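Local coordinates for cell surface protein (Putative S-layer protein) (Clostridioides difficile R20291, PDB 5NJL) that is a putative S-layer cell-wall protein with an extended three-domain fold that shows cell adhesion in vitro, at residues T117-K129 against L166-P180. Numbering follows the deposited sequence.
With SO4 (sulfate ion), chain M; SO4 (sulfate ion), chain I.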
loop_
_atom_site.group_PDB
_atom_site.type_symbol
_atom_site.label_atom_id
_atom_site.label_comp_id
_atom_site.label_asym_id
_atom_site.label_seq_id
_atom_site.Cartn_x
_atom_site.Cartn_y
_atom_site.Cartn_z
ATOM N N THR A 117 6.569 -37.133 -10.204
ATOM C CA THR A 117 7.459 -37.121 -11.380
ATOM C C THR A 117 8.792 -36.419 -11.229
ATOM O O THR A 117 9.674 -36.650 -12.042
ATOM C CB THR A 117 6.773 -36.439 -12.595
ATOM O OG1 THR A 117 6.590 -35.040 -12.332
ATOM C CG2 THR A 117 5.445 -37.068 -12.904
ATOM N N GLU A 118 8.953 -35.537 -10.241
ATOM C CA GLU A 118 10.184 -34.745 -10.139
ATOM C C GLU A 118 11.442 -35.573 -10.005
ATOM O O GLU A 118 11.470 -36.575 -9.274
ATOM C CB GLU A 118 10.149 -33.773 -8.948
ATOM C CG GLU A 118 9.576 -32.419 -9.263
ATOM C CD GLU A 118 10.503 -31.509 -10.037
ATOM O OE1 GLU A 118 11.710 -31.804 -10.232
ATOM O OE2 GLU A 118 9.988 -30.459 -10.455
ATOM N N THR A 119 12.486 -35.109 -10.689
ATOM C CA THR A 119 13.809 -35.709 -10.636
ATOM C C THR A 119 14.866 -34.689 -10.222
ATOM O O THR A 119 16.043 -34.962 -10.379
ATOM C CB THR A 119 14.198 -36.304 -12.017
ATOM O OG1 THR A 119 14.266 -35.259 -12.997
ATOM C CG2 THR A 119 13.181 -37.335 -12.469
ATOM N N ASN A 120 14.463 -33.521 -9.699
ATOM C CA ASN A 120 15.410 -32.468 -9.322
ATOM C C ASN A 120 15.479 -32.226 -7.819
ATOM O O ASN A 120 14.492 -32.398 -7.117
ATOM C CB ASN A 120 15.042 -31.154 -10.010
ATOM C CG ASN A 120 15.268 -31.210 -11.511
ATOM O OD1 ASN A 120 16.400 -31.345 -11.972
ATOM N ND2 ASN A 120 14.200 -31.129 -12.266
ATOM N N GLY A 121 16.642 -31.763 -7.367
ATOM C CA GLY A 121 16.872 -31.391 -5.982
ATOM C C GLY A 121 16.510 -32.516 -5.030
ATOM O O GLY A 121 16.865 -33.679 -5.262
ATOM N N ILE A 122 15.722 -32.182 -4.008
ATOM C CA ILE A 122 15.382 -33.133 -2.946
ATOM C C ILE A 122 14.554 -34.299 -3.495
ATOM O O ILE A 122 14.765 -35.440 -3.099
ATOM C CB ILE A 122 14.693 -32.421 -1.758
ATOM C CG1 ILE A 122 15.690 -31.464 -1.105
ATOM C CG2 ILE A 122 14.181 -33.437 -0.729
ATOM C CD1 ILE A 122 15.089 -30.543 -0.057
ATOM N N TYR A 123 13.675 -34.026 -4.459
ATOM C CA TYR A 123 12.836 -35.064 -5.037
ATOM C C TYR A 123 13.605 -36.243 -5.648
ATOM O O TYR A 123 13.090 -37.363 -5.658
ATOM C CB TYR A 123 11.929 -34.504 -6.120
ATOM C CG TYR A 123 10.915 -33.481 -5.675
ATOM C CD1 TYR A 123 9.746 -33.871 -5.022
ATOM C CD2 TYR A 123 11.080 -32.134 -5.996
ATOM C CE1 TYR A 123 8.794 -32.935 -4.655
ATOM C CE2 TYR A 123 10.130 -31.179 -5.636
ATOM C CZ TYR A 123 8.996 -31.581 -4.973
ATOM O OH TYR A 123 8.050 -30.648 -4.615
ATOM N N LYS A 124 14.810 -35.976 -6.145
ATOM C CA LYS A 124 15.669 -37.010 -6.726
ATOM C C LYS A 124 16.153 -38.041 -5.709
ATOM O O LYS A 124 16.288 -39.206 -6.040
ATOM C CB LYS A 124 16.893 -36.365 -7.385
ATOM C CG LYS A 124 17.712 -37.309 -8.253
ATOM C CD LYS A 124 18.817 -36.546 -8.966
ATOM C CE LYS A 124 19.687 -37.482 -9.805
ATOM N NZ LYS A 124 18.935 -38.160 -10.905
ATOM N N VAL A 125 16.435 -37.596 -4.489
ATOM C CA VAL A 125 17.094 -38.420 -3.488
ATOM C C VAL A 125 16.216 -38.782 -2.290
ATOM O O VAL A 125 16.682 -39.489 -1.394
ATOM C CB VAL A 125 18.385 -37.725 -2.999
ATOM C CG1 VAL A 125 19.351 -37.591 -4.176
ATOM C CG2 VAL A 125 18.094 -36.365 -2.328
ATOM N N ALA A 126 14.970 -38.295 -2.269
ATOM C CA ALA A 126 14.070 -38.515 -1.129
ATOM C C ALA A 126 12.636 -38.763 -1.547
ATOM O O ALA A 126 12.174 -38.181 -2.544
ATOM C CB ALA A 126 14.148 -37.323 -0.176
ATOM N N ASP A 127 11.937 -39.617 -0.784
ATOM C CA ASP A 127 10.488 -39.778 -0.871
ATOM C C ASP A 127 9.899 -38.575 -0.132
ATOM O O ASP A 127 10.406 -38.201 0.921
ATOM C CB ASP A 127 9.964 -41.016 -0.130
ATOM C CG ASP A 127 10.646 -42.295 -0.513
ATOM O OD1 ASP A 127 10.876 -42.522 -1.737
ATOM O OD2 ASP A 127 10.918 -43.081 0.439
ATOM N N VAL A 128 8.817 -38.007 -0.649
ATOM C CA VAL A 128 8.278 -36.742 -0.115
ATOM C C VAL A 128 6.822 -36.927 0.182
ATOM O O VAL A 128 6.068 -37.455 -0.657
ATOM C CB VAL A 128 8.437 -35.570 -1.123
ATOM C CG1 VAL A 128 7.855 -34.280 -0.547
ATOM C CG2 VAL A 128 9.895 -35.358 -1.457
ATOM N N LYS A 129 6.413 -36.489 1.366
ATOM C CA LYS A 129 5.022 -36.293 1.680
ATOM C C LYS A 129 4.802 -34.866 2.089
ATOM O O LYS A 129 5.643 -34.266 2.764
ATOM C CB LYS A 129 4.591 -37.175 2.840
ATOM C CG LYS A 129 4.759 -38.653 2.618
ATOM C CD LYS A 129 3.642 -39.226 1.811
ATOM C CE LYS A 129 3.627 -40.733 1.958
ATOM N NZ LYS A 129 2.642 -41.227 0.990
ATOM N N LEU A 166 11.469 -27.461 -3.059
ATOM C CA LEU A 166 12.206 -28.703 -2.807
ATOM C C LEU A 166 13.202 -29.055 -3.923
ATOM O O LEU A 166 14.010 -29.971 -3.754
ATOM C CB LEU A 166 11.235 -29.858 -2.568
ATOM C CG LEU A 166 10.275 -29.678 -1.397
ATOM C CD1 LEU A 166 9.340 -30.868 -1.269
ATOM C CD2 LEU A 166 11.038 -29.458 -0.108
ATOM N N THR A 167 13.159 -28.330 -5.061
ATOM C CA THR A 167 14.203 -28.436 -6.075
ATOM C C THR A 167 15.446 -27.607 -5.743
ATOM O O THR A 167 16.503 -27.853 -6.313
ATOM C CB THR A 167 13.716 -28.053 -7.499
ATOM O OG1 THR A 167 13.485 -26.647 -7.572
ATOM C CG2 THR A 167 12.456 -28.782 -7.842
ATOM N N ALA A 168 15.335 -26.635 -4.834
ATOM C CA ALA A 168 16.457 -25.832 -4.398
ATOM C C ALA A 168 17.272 -26.525 -3.293
ATOM O O ALA A 168 16.785 -27.386 -2.554
ATOM C CB ALA A 168 15.981 -24.467 -3.908
ATOM N N ASN A 169 18.508 -26.086 -3.163
ATOM C CA ASN A 169 19.412 -26.585 -2.144
ATOM C C ASN A 169 18.911 -26.203 -0.763
ATOM O O ASN A 169 18.683 -25.021 -0.494
ATOM C CB ASN A 169 20.808 -25.981 -2.340
ATOM C CG ASN A 169 21.536 -26.534 -3.554
ATOM O OD1 ASN A 169 21.015 -27.332 -4.308
ATOM N ND2 ASN A 169 22.802 -26.138 -3.699
ATOM N N PRO A 170 18.715 -27.195 0.123
ATOM C CA PRO A 170 18.372 -26.848 1.479
ATOM C C PRO A 170 19.610 -26.383 2.247
ATOM O O PRO A 170 20.713 -26.438 1.725
ATOM C CB PRO A 170 17.823 -28.170 2.035
ATOM C CG PRO A 170 18.621 -29.212 1.311
ATOM C CD PRO A 170 18.786 -28.654 -0.070
ATOM N N VAL A 171 19.409 -25.947 3.476
ATOM C CA VAL A 171 20.455 -25.472 4.352
ATOM C C VAL A 171 20.699 -26.441 5.495
ATOM O O VAL A 171 19.749 -26.922 6.130
ATOM C CB VAL A 171 20.085 -24.089 4.907
ATOM C CG1 VAL A 171 21.148 -23.545 5.836
ATOM C CG2 VAL A 171 19.840 -23.144 3.749
ATOM N N ASP A 172 21.976 -26.697 5.775
ATOM C CA ASP A 172 22.372 -27.552 6.888
ATOM C C ASP A 172 22.822 -26.725 8.110
ATOM O O ASP A 172 22.671 -25.492 8.117
ATOM C CB ASP A 172 23.393 -28.621 6.411
ATOM C CG ASP A 172 24.829 -28.106 6.231
ATOM O OD1 ASP A 172 25.104 -26.906 6.472
ATOM O OD2 ASP A 172 25.698 -28.953 5.810
ATOM N N SER A 173 23.383 -27.382 9.114
ATOM C CA SER A 173 23.664 -26.723 10.391
ATOM C C SER A 173 24.869 -25.772 10.310
ATOM O O SER A 173 25.035 -24.922 11.171
ATOM C CB SER A 173 23.887 -27.754 11.487
ATOM O OG SER A 173 24.990 -28.598 11.158
ATOM N N THR A 174 25.674 -25.881 9.257
ATOM C CA THR A 174 26.765 -24.944 9.031
ATOM C C THR A 174 26.303 -23.656 8.404
ATOM O O THR A 174 27.104 -22.746 8.265
ATOM C CB THR A 174 27.854 -25.494 8.076
ATOM O OG1 THR A 174 27.325 -25.589 6.730
ATOM C CG2 THR A 174 28.353 -26.813 8.548
ATOM N N GLY A 175 25.041 -23.570 8.000
ATOM C CA GLY A 175 24.544 -22.451 7.251
ATOM C C GLY A 175 24.752 -22.571 5.754
ATOM O O GLY A 175 24.370 -21.676 5.031
ATOM N N THR A 176 25.314 -23.684 5.282
ATOM C CA THR A 176 25.588 -23.856 3.848
ATOM C C THR A 176 24.324 -24.306 3.115
ATOM O O THR A 176 23.596 -25.160 3.609
ATOM C CB THR A 176 26.724 -24.894 3.625
ATOM O OG1 THR A 176 27.942 -24.424 4.234
ATOM C CG2 THR A 176 26.959 -25.121 2.154
ATOM N N ASN A 177 24.075 -23.722 1.951
ATOM C CA ASN A 177 23.113 -24.258 0.979
ATOM C C ASN A 177 23.757 -25.453 0.280
ATOM O O ASN A 177 24.667 -25.321 -0.515
ATOM C CB ASN A 177 22.656 -23.164 -0.008
ATOM C CG ASN A 177 21.739 -22.158 0.654
ATOM O OD1 ASN A 177 20.534 -22.352 0.710
ATOM N ND2 ASN A 177 22.305 -21.133 1.222
ATOM N N LEU A 178 23.291 -26.628 0.643
ATOM C CA LEU A 178 23.948 -27.892 0.350
ATOM C C LEU A 178 23.259 -28.576 -0.823
ATOM O O LEU A 178 22.044 -28.576 -0.914
ATOM C CB LEU A 178 23.871 -28.721 1.654
ATOM C CG LEU A 178 24.596 -30.035 1.753
ATOM C CD1 LEU A 178 26.100 -29.824 1.680
ATOM C CD2 LEU A 178 24.199 -30.744 3.036
ATOM N N ASP A 179 24.020 -29.121 -1.769
ATOM C CA ASP A 179 23.448 -29.812 -2.915
ATOM C C ASP A 179 22.943 -31.214 -2.501
ATOM O O ASP A 179 23.723 -32.009 -1.994
ATOM C CB ASP A 179 24.502 -29.918 -4.034
ATOM C CG ASP A 179 23.990 -30.596 -5.292
ATOM O OD1 ASP A 179 22.855 -31.109 -5.380
ATOM O OD2 ASP A 179 24.771 -30.655 -6.251
ATOM N N PRO A 180 21.650 -31.519 -2.729
ATOM C CA PRO A 180 21.119 -32.837 -2.314
ATOM C C PRO A 180 21.735 -34.041 -3.030
ATOM O O PRO A 180 21.628 -35.143 -2.523
ATOM C CB PRO A 180 19.633 -32.756 -2.668
ATOM C CG PRO A 180 19.329 -31.306 -2.748
ATOM C CD PRO A 180 20.576 -30.646 -3.249
HETATM S S SO4 M . 19.742 -32.340 -8.635
HETATM O O1 SO4 M . 18.966 -31.433 -9.518
HETATM O O2 SO4 M . 20.880 -32.913 -9.390
HETATM O O3 SO4 M . 20.250 -31.596 -7.455
HETATM O O4 SO4 M . 18.888 -33.456 -8.167
HETATM S S SO4 I . 25.162 -31.952 12.652
HETATM O O1 SO4 I . 25.872 -32.150 11.364
HETATM O O2 SO4 I . 24.304 -30.748 12.603
HETATM O O3 SO4 I . 26.167 -31.802 13.734
HETATM O O4 SO4 I . 24.292 -33.123 12.918
HETATM O O HOH W 1 8.831 -27.947 -4.731
#
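Ile-122 and Leu-166 are joined through their backbones: Ile-122 N donates to Leu-166 O at 2.8 Å. This is the one hydrogen bond made directly between 117-129 and 166-180. A water bridges them a second time, bonded to Tyr-123 OH and accepting from Leu-166 N. The CA atoms of Gly-121 and Thr-167 are the nearest across the two segments, 4.0 Å apart, and Gly-121 CA lies 3.6 Å from Thr-167 O in a CH...O contact. Glycine suits this place because phi is positive (54°) and its CA comes so close to that carbonyl.

Most of the side-chain packing is apolar. Leu-166 crosses the Tyr-123 side chain at about a right angle, its CB 3.5 Å from Tyr-123 CE2, while the methyl of Thr-167 sits at the ring edge. Leu-166 CD1 lies against the phenol end of Tyr-123 and also meets Val-128 CG1 tip to tip at 3.8 Å. Ile-122 has CG1 anti to its carbonyl carbon (chi1 -66°), and the extended chain carries CD1 to Pro-170 CG, 4.0 Å away. Pro-180 lies across Ile-122 and Val-125, with its CB 3.9 Å from Val-125 CG2; each proline presents a rigid, compact apolar ring, and its backbone N has no N-H to be satisfied.

Ile-111 of helix 101-115 touches Tyr-123, Val-128 and Leu-166, while Leu-143 of strand 138-145 backs Ile-122 and Val-128. The irregular segment 166-180 is thus fixed by one direct backbone hydrogen bond and a water at Leu-166, then by leucine and proline surfaces packed on the short, weakly bonded helical turn 122-125 and the start of its following strand, probably helping to cover the apolar side of this part of the domain.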